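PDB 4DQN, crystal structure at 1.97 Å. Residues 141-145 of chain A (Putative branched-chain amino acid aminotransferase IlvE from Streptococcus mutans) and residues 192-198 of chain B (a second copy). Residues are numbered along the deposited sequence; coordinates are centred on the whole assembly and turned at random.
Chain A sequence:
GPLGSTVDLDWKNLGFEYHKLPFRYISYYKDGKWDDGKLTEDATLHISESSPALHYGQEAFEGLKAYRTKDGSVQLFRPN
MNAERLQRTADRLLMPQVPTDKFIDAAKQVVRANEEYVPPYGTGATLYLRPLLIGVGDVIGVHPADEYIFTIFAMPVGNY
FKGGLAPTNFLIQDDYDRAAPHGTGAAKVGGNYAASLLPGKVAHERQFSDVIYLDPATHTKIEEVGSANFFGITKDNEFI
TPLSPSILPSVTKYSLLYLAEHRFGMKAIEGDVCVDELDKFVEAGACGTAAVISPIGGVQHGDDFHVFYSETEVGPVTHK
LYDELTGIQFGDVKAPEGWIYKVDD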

# COMPACT_ATOMS: atom_id res chain seq x y z
N GLY A 141 1.36 4.14 16.13
CA GLY A 141 -0.05 4.29 15.76
C GLY A 141 -0.19 4.94 14.39
O GLY A 141 0.53 5.89 14.10
N VAL A 142 -1.10 4.46 13.54
CA VAL A 142 -1.19 4.94 12.15
C VAL A 142 -1.29 6.48 12.02
O VAL A 142 -2.22 7.10 12.54
N HIS A 143 -0.33 7.07 11.31
CA HIS A 143 -0.13 8.51 11.33
C HIS A 143 0.99 8.84 10.34
O HIS A 143 1.86 8.00 10.10
N PRO A 144 0.99 10.05 9.76
CA PRO A 144 2.13 10.33 8.87
C PRO A 144 3.45 10.49 9.63
O PRO A 144 3.45 10.88 10.80
N ALA A 145 4.56 10.16 8.97
CA ALA A 145 5.89 10.41 9.52
C ALA A 145 6.13 11.90 9.71
O ALA A 145 5.44 12.74 9.12
N ASN B 192 -3.54 -0.43 2.79
CA ASN B 192 -4.84 -0.09 3.36
C ASN B 192 -4.71 1.09 4.29
O ASN B 192 -5.59 1.94 4.36
N TYR B 193 -3.61 1.13 5.04
CA TYR B 193 -3.41 2.19 6.02
C TYR B 193 -3.06 3.52 5.36
O TYR B 193 -3.52 4.59 5.80
N ALA B 194 -2.24 3.46 4.31
CA ALA B 194 -1.92 4.67 3.54
C ALA B 194 -3.18 5.38 3.03
O ALA B 194 -3.29 6.61 3.08
N ALA B 195 -4.11 4.59 2.51
CA ALA B 195 -5.37 5.12 2.02
C ALA B 195 -6.17 5.78 3.14
O ALA B 195 -6.96 6.70 2.89
N SER B 196 -5.95 5.33 4.38
CA SER B 196 -6.68 5.86 5.54
C SER B 196 -6.09 7.14 6.14
O SER B 196 -6.71 7.77 7.01
N LEU B 197 -4.89 7.55 5.71
CA LEU B 197 -4.24 8.72 6.31
C LEU B 197 -5.05 10.01 6.10
O LEU B 197 -5.30 10.76 7.06
N LEU B 198 -5.45 10.27 4.86
CA LEU B 198 -6.20 11.49 4.57
C LEU B 198 -7.59 11.51 5.21
O LEU B 198 -7.94 12.49 5.87

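The contact between these two stretches is small, 207 Å² with both sides summed, and largely apolar: an extended loop of chain A rests against a helix of chain B, and no hydrogen bond crosses between them. Val142(A) points toward the helix in the p rotamer, and its CG2 methyl lies 3.9 Å from CD2 of Tyr193(B) and 4.0 Å from CD2 of Leu197(B). These partners sit one helical turn apart, so the single CG2 methyl can touch both. Tyr193(B), chi1 m, also points toward the loop and receives the methyl at its ring edge, near the ring plane, while its hydroxyl is hydrogen-bonded elsewhere in the structure.

Leu197(B), chi1 m and chi2 t, leaves its backbone sideways, but its long side chain brings CD2 nearer the loop. That methyl packs 4.0 Å from CD of Pro144(A), whose CA-to-CB bond points sideways and whose apolar ring, C-gamma endo, presents CD to it, and 3.7 Å from the backbone C of His143(A), so the loop contributes main chain as well as side chains.

Two polar side chains find partners within their own stretch. Ser196(B), in the p rotamer, donates a hydrogen bond from OG to Tyr193(B) O, 2.6 Å away, leaving Val142(A) CG2 a van der Waals neighbour 4.1 Å from OG. His143(A), chi1 t, points away; its ND1 makes a weak hydrogen bond to Pro144(A) O at 3.0 Å. Its own O is buried without a partner, a cost of this apolar packing.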

# COMPACT_ATOMS: atom_id res chain seq x y z
CB VAL A 142 -2.31 4.24 11.34
CG1 VAL A 142 -3.67 4.36 12.02
CG2 VAL A 142 -2.36 4.79 9.91
CB HIS A 143 0.29 8.92 12.74
CG HIS A 143 0.27 10.39 12.99
ND1 HIS A 143 1.41 11.17 12.96
CD2 HIS A 143 -0.75 11.24 13.27
CE1 HIS A 143 1.10 12.42 13.22
NE2 HIS A 143 -0.21 12.50 13.41
CB PRO A 144 1.74 11.65 8.17
CG PRO A 144 0.68 12.26 9.04
CD PRO A 144 -0.04 11.11 9.70
CB ALA A 145 6.95 9.84 8.58
CB ASN B 192 -5.44 -1.27 4.15
CG ASN B 192 -5.59 -2.52 3.31
OD1 ASN B 192 -5.59 -2.46 2.07
ND2 ASN B 192 -5.73 -3.68 3.97
CB TYR B 193 -2.36 1.77 7.05
CG TYR B 193 -2.87 0.71 8.01
CD1 TYR B 193 -2.91 -0.63 7.64
CD2 TYR B 193 -3.32 1.06 9.28
CE1 TYR B 193 -3.37 -1.60 8.51
CE2 TYR B 193 -3.78 0.08 10.17
CZ TYR B 193 -3.80 -1.24 9.77
OH TYR B 193 -4.26 -2.23 10.64
CB ALA B 194 -0.97 4.33 2.36
CB ALA B 195 -6.19 4.01 1.36
CB SER B 196 -6.77 4.79 6.64
OG SER B 196 -5.56 4.74 7.38
CB LEU B 197 -2.82 8.90 5.78
CG LEU B 197 -1.79 7.86 6.22
CD1 LEU B 197 -0.49 8.03 5.43
CD2 LEU B 197 -1.54 8.00 7.71
CB LEU B 198 -6.25 11.76 3.05
CG LEU B 198 -6.99 13.00 2.51
CD1 LEU B 198 -6.45 14.28 3.14
CD2 LEU B 198 -6.85 13.06 0.98